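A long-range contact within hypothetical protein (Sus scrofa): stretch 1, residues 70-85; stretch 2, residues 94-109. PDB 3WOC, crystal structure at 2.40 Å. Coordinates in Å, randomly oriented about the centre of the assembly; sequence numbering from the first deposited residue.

Stretch 1, residues 70-85: IISIYGRYRTFLQHVT
Stretch 2 94-109: ASFGLETGKGFFAAPN

This contact is an antiparallel β-sheet pairing in which a hairpin, strands 70-77 and 81-85, is flanked by strands 102-106 and 94-97. Strand 70-77 runs at 169° to strand 102-106, with axes 4.6 Å apart at closest; strand 81-85 meets strand 94-97 at the same angle and 4.7 Å. Most of these residues keep extended backbones; the exceptions are Ile71 (phi/psi -116/-18), Gln82 (-95/-53) and Gly97, which has a positive phi (82/178).

In the first pairing, Ile73, Gly75 and Tyr77 face Ala106, Phe104 and Lys102 in hydrogen-bonded pairs. Ile73 N to Ala106 O is 2.7 Å and Ala106 N to Ile73 O 2.6 Å. Gly75 N to Phe104 O and Phe104 N to Gly75 O are both 3.0 Å. Tyr77 N to Lys102 O is 3.1 Å; the return bond, Lys102 N to Tyr77 O, is weak at 3.0 Å. In the second pairing, Val84 N bonds Phe96 O at 2.9 Å, and Phe96 N bonds Val84 O at 2.7 Å.

Gly75 makes room for the Phe104 ring (chi1 74°, chi2 -97°). Its CA lies over the ring face, 3.9 Å from the centroid, and an ideal CB would clash with Phe104 CZ. Tyr77 (chi1 p) meets Phe104 rim to rim, CD1 to CD1 3.5 Å. Lys102 CB covers one face of the Tyr77 ring.

On the other face of the sheet, Arg76 (m, t, t, chi4 -84°) extends past Gly103, and its NH1 donates to Gly101 O at 2.8 Å. Glu99 OE1 is 4.0 Å from Arg76 NE, beyond a salt bridge, and accepts a weak 3.4 Å bond from Tyr74 OH.

His83 (chi1 t, chi2 83°) packs against Gly97 and Glu99: ND1 donates to Gly97 O at 3.2 Å, while Glu99 CG sits over its ring, 3.6 Å from the centroid.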

# COMPACT_ATOMS: atom_id res chain seq x y z
N ILE A 70 7.44 -5.33 -6.56
CA ILE A 70 7.41 -3.87 -6.41
C ILE A 70 8.78 -3.42 -5.91
O ILE A 70 9.26 -3.92 -4.89
CB ILE A 70 6.32 -3.39 -5.39
CG1 ILE A 70 4.95 -4.07 -5.62
CG2 ILE A 70 6.23 -1.86 -5.34
CD1 ILE A 70 4.21 -3.62 -6.86
N ILE A 71 9.41 -2.48 -6.61
CA ILE A 71 10.73 -1.99 -6.20
C ILE A 71 10.77 -0.50 -5.82
O ILE A 71 11.71 -0.06 -5.16
CB ILE A 71 11.86 -2.37 -7.21
CG1 ILE A 71 11.51 -1.96 -8.64
CG2 ILE A 71 12.16 -3.86 -7.14
CD1 ILE A 71 12.05 -0.60 -9.03
N SER A 72 9.76 0.26 -6.24
CA SER A 72 9.62 1.66 -5.80
C SER A 72 8.18 2.16 -5.84
O SER A 72 7.34 1.61 -6.55
CB SER A 72 10.55 2.60 -6.59
OG SER A 72 10.14 2.74 -7.94
N ILE A 73 7.89 3.20 -5.06
CA ILE A 73 6.54 3.74 -4.95
C ILE A 73 6.52 5.27 -4.95
O ILE A 73 7.04 5.91 -4.04
CB ILE A 73 5.79 3.18 -3.71
CG1 ILE A 73 5.66 1.65 -3.81
CG2 ILE A 73 4.40 3.82 -3.56
CD1 ILE A 73 5.38 0.95 -2.52
N TYR A 74 5.92 5.84 -5.99
CA TYR A 74 5.66 7.27 -6.04
C TYR A 74 4.22 7.53 -5.62
O TYR A 74 3.31 6.78 -5.99
CB TYR A 74 5.95 7.82 -7.45
CG TYR A 74 5.25 9.12 -7.80
CD1 TYR A 74 4.21 9.14 -8.73
CD2 TYR A 74 5.64 10.34 -7.22
CE1 TYR A 74 3.56 10.32 -9.07
CE2 TYR A 74 4.99 11.53 -7.56
CZ TYR A 74 3.96 11.51 -8.48
OH TYR A 74 3.30 12.66 -8.84
N GLY A 75 4.01 8.59 -4.84
CA GLY A 75 2.67 8.94 -4.39
C GLY A 75 2.42 10.41 -4.15
O GLY A 75 3.32 11.25 -4.29
N ARG A 76 1.18 10.72 -3.80
CA ARG A 76 0.76 12.08 -3.46
C ARG A 76 -0.30 12.02 -2.35
O ARG A 76 -1.06 11.06 -2.26
CB ARG A 76 0.21 12.82 -4.69
CG ARG A 76 1.27 13.15 -5.73
CD ARG A 76 0.81 14.24 -6.68
NE ARG A 76 1.86 14.61 -7.62
CZ ARG A 76 2.85 15.48 -7.37
NH1 ARG A 76 2.93 16.08 -6.19
NH2 ARG A 76 3.75 15.74 -8.30
N TYR A 77 -0.34 13.06 -1.52
CA TYR A 77 -1.27 13.12 -0.39
C TYR A 77 -1.67 14.55 -0.06
O TYR A 77 -0.96 15.51 -0.40
CB TYR A 77 -0.65 12.46 0.85
CG TYR A 77 0.67 13.08 1.28
CD1 TYR A 77 1.88 12.53 0.86
CD2 TYR A 77 0.71 14.22 2.09
CE1 TYR A 77 3.10 13.10 1.24
CE2 TYR A 77 1.91 14.80 2.47
CZ TYR A 77 3.11 14.23 2.05
OH TYR A 77 4.31 14.80 2.43
N ARG A 78 -2.81 14.69 0.60
CA ARG A 78 -3.18 15.94 1.25
C ARG A 78 -3.39 15.60 2.73
O ARG A 78 -2.43 15.24 3.41
CB ARG A 78 -4.41 16.57 0.59
CG ARG A 78 -4.23 16.84 -0.91
CD ARG A 78 -5.36 17.67 -1.48
NE ARG A 78 -5.26 19.06 -1.03
CZ ARG A 78 -6.17 20.01 -1.28
NH1 ARG A 78 -7.27 19.73 -1.97
NH2 ARG A 78 -5.97 21.23 -0.82
N THR A 79 -4.63 15.70 3.22
CA THR A 79 -4.98 15.13 4.52
C THR A 79 -4.95 13.61 4.42
O THR A 79 -4.47 12.92 5.32
CB THR A 79 -6.38 15.59 4.99
OG1 THR A 79 -6.38 17.01 5.18
CG2 THR A 79 -6.77 14.92 6.30
N PHE A 80 -5.46 13.10 3.30
CA PHE A 80 -5.52 11.66 3.04
C PHE A 80 -4.57 11.29 1.91
O PHE A 80 -4.23 12.13 1.08
CB PHE A 80 -6.95 11.25 2.67
CG PHE A 80 -7.98 11.59 3.71
CD1 PHE A 80 -8.22 10.73 4.78
CD2 PHE A 80 -8.72 12.77 3.62
CE1 PHE A 80 -9.17 11.05 5.74
CE2 PHE A 80 -9.66 13.09 4.58
CZ PHE A 80 -9.89 12.23 5.64
N LEU A 81 -4.15 10.03 1.90
CA LEU A 81 -3.40 9.48 0.78
C LEU A 81 -4.27 9.57 -0.48
O LEU A 81 -5.37 9.03 -0.52
CB LEU A 81 -3.01 8.03 1.06
CG LEU A 81 -2.25 7.26 -0.03
CD1 LEU A 81 -0.85 7.82 -0.23
CD2 LEU A 81 -2.20 5.78 0.32
N GLN A 82 -3.75 10.29 -1.48
CA GLN A 82 -4.48 10.56 -2.72
C GLN A 82 -4.15 9.56 -3.81
O GLN A 82 -5.04 8.95 -4.40
CB GLN A 82 -4.17 11.97 -3.23
CG GLN A 82 -4.77 13.12 -2.43
CD GLN A 82 -6.27 13.27 -2.62
OE1 GLN A 82 -6.86 12.72 -3.55
NE2 GLN A 82 -6.89 14.04 -1.74
N HIS A 83 -2.86 9.40 -4.07
CA HIS A 83 -2.39 8.68 -5.24
C HIS A 83 -1.20 7.80 -4.90
O HIS A 83 -0.33 8.18 -4.12
CB HIS A 83 -2.02 9.68 -6.34
CG HIS A 83 -1.38 9.06 -7.55
ND1 HIS A 83 -2.10 8.49 -8.56
CD2 HIS A 83 -0.08 8.94 -7.89
CE1 HIS A 83 -1.28 8.03 -9.49
NE2 HIS A 83 -0.04 8.30 -9.11
N VAL A 84 -1.18 6.61 -5.50
CA VAL A 84 -0.03 5.72 -5.45
C VAL A 84 0.21 5.12 -6.84
O VAL A 84 -0.72 4.63 -7.48
CB VAL A 84 -0.19 4.64 -4.35
CG1 VAL A 84 0.25 3.26 -4.82
CG2 VAL A 84 0.57 5.04 -3.09
N THR A 85 1.45 5.23 -7.32
CA THR A 85 1.89 4.45 -8.48
C THR A 85 3.05 3.53 -8.11
O THR A 85 4.12 3.99 -7.68
CB THR A 85 2.23 5.31 -9.74
OG1 THR A 85 3.14 4.59 -10.59
CG2 THR A 85 2.87 6.61 -9.36
N ALA A 94 1.60 0.83 -12.10
CA ALA A 94 0.16 0.80 -11.88
C ALA A 94 -0.28 1.97 -11.01
O ALA A 94 0.09 2.05 -9.84
CB ALA A 94 -0.26 -0.53 -11.27
N SER A 95 -1.06 2.87 -11.59
CA SER A 95 -1.51 4.08 -10.90
C SER A 95 -2.88 3.92 -10.26
O SER A 95 -3.82 3.43 -10.90
CB SER A 95 -1.51 5.28 -11.86
OG SER A 95 -0.19 5.68 -12.17
N PHE A 96 -2.98 4.34 -9.01
CA PHE A 96 -4.22 4.29 -8.24
C PHE A 96 -4.48 5.66 -7.62
O PHE A 96 -3.56 6.29 -7.12
CB PHE A 96 -4.14 3.24 -7.13
CG PHE A 96 -3.70 1.88 -7.59
CD1 PHE A 96 -4.64 0.91 -7.93
CD2 PHE A 96 -2.35 1.56 -7.68
CE1 PHE A 96 -4.24 -0.36 -8.36
CE2 PHE A 96 -1.94 0.30 -8.11
CZ PHE A 96 -2.89 -0.66 -8.45
N GLY A 97 -5.73 6.12 -7.67
CA GLY A 97 -6.12 7.38 -7.04
C GLY A 97 -5.84 8.64 -7.85
O GLY A 97 -5.27 8.58 -8.94
N LEU A 98 -6.24 9.78 -7.29
CA LEU A 98 -6.12 11.07 -7.96
C LEU A 98 -4.81 11.77 -7.61
O LEU A 98 -4.45 11.88 -6.44
CB LEU A 98 -7.32 11.96 -7.60
CG LEU A 98 -7.46 13.37 -8.16
CD1 LEU A 98 -7.77 13.36 -9.65
CD2 LEU A 98 -8.54 14.13 -7.40
N GLU A 99 -4.10 12.25 -8.63
CA GLU A 99 -2.83 12.94 -8.44
C GLU A 99 -2.99 14.36 -7.90
O GLU A 99 -3.09 15.31 -8.67
CB GLU A 99 -2.05 13.01 -9.75
CG GLU A 99 -1.28 11.76 -10.11
CD GLU A 99 -0.29 12.02 -11.22
OE1 GLU A 99 0.66 12.80 -10.99
OE2 GLU A 99 -0.45 11.45 -12.31
N THR A 100 -3.01 14.49 -6.57
CA THR A 100 -3.10 15.80 -5.93
C THR A 100 -2.29 15.85 -4.64
O THR A 100 -2.27 14.88 -3.88
CB THR A 100 -4.56 16.19 -5.61
OG1 THR A 100 -5.44 15.63 -6.59
CG2 THR A 100 -4.72 17.71 -5.59
N GLY A 101 -1.64 16.98 -4.40
CA GLY A 101 -0.96 17.23 -3.14
C GLY A 101 0.54 17.12 -3.17
O GLY A 101 1.16 17.14 -4.23
N LYS A 102 1.14 17.01 -1.98
CA LYS A 102 2.58 16.86 -1.84
C LYS A 102 3.00 15.52 -2.41
O LYS A 102 2.32 14.51 -2.21
CB LYS A 102 3.01 16.97 -0.36
CG LYS A 102 2.28 18.03 0.47
CD LYS A 102 2.55 19.45 -0.03
CE LYS A 102 1.77 20.48 0.78
NZ LYS A 102 2.41 20.79 2.09
N GLY A 103 4.12 15.52 -3.13
CA GLY A 103 4.66 14.30 -3.72
C GLY A 103 5.65 13.62 -2.80
O GLY A 103 6.30 14.28 -1.97
N PHE A 104 5.76 12.30 -2.93
CA PHE A 104 6.77 11.52 -2.23
C PHE A 104 7.26 10.34 -3.07
O PHE A 104 6.58 9.90 -3.99
CB PHE A 104 6.26 11.06 -0.84
CG PHE A 104 5.24 9.95 -0.88
CD1 PHE A 104 3.88 10.23 -0.81
CD2 PHE A 104 5.64 8.61 -0.95
CE1 PHE A 104 2.93 9.21 -0.82
CE2 PHE A 104 4.70 7.58 -0.96
CZ PHE A 104 3.34 7.88 -0.90
N PHE A 105 8.45 9.84 -2.74
CA PHE A 105 9.03 8.68 -3.42
C PHE A 105 9.57 7.67 -2.40
O PHE A 105 10.39 8.00 -1.55
CB PHE A 105 10.14 9.11 -4.38
CG PHE A 105 10.76 7.98 -5.15
CD1 PHE A 105 10.05 7.34 -6.17
CD2 PHE A 105 12.05 7.56 -4.87
CE1 PHE A 105 10.62 6.29 -6.88
CE2 PHE A 105 12.64 6.51 -5.58
CZ PHE A 105 11.92 5.87 -6.59
N ALA A 106 9.08 6.44 -2.50
CA ALA A 106 9.47 5.37 -1.59
C ALA A 106 10.30 4.32 -2.32
O ALA A 106 9.91 3.82 -3.37
CB ALA A 106 8.24 4.74 -0.97
N ALA A 107 11.46 4.00 -1.74
CA ALA A 107 12.37 3.02 -2.30
C ALA A 107 13.17 2.39 -1.17
O ALA A 107 13.41 3.04 -0.15
CB ALA A 107 13.30 3.67 -3.32
N PRO A 108 13.58 1.11 -1.34
CA PRO A 108 14.39 0.44 -0.32
C PRO A 108 15.76 1.10 -0.14
O PRO A 108 16.21 1.84 -1.02
CB PRO A 108 14.55 -0.97 -0.87
CG PRO A 108 14.35 -0.84 -2.33
CD PRO A 108 13.31 0.22 -2.48
N ASN A 109 16.41 0.84 0.99
CA ASN A 109 17.74 1.36 1.23
C ASN A 109 18.79 0.56 0.47
O ASN A 109 19.81 1.11 0.04
CB ASN A 109 18.07 1.37 2.72
CG ASN A 109 18.73 2.66 3.17
OD1 ASN A 109 19.95 2.71 3.37
ND2 ASN A 109 17.93 3.71 3.31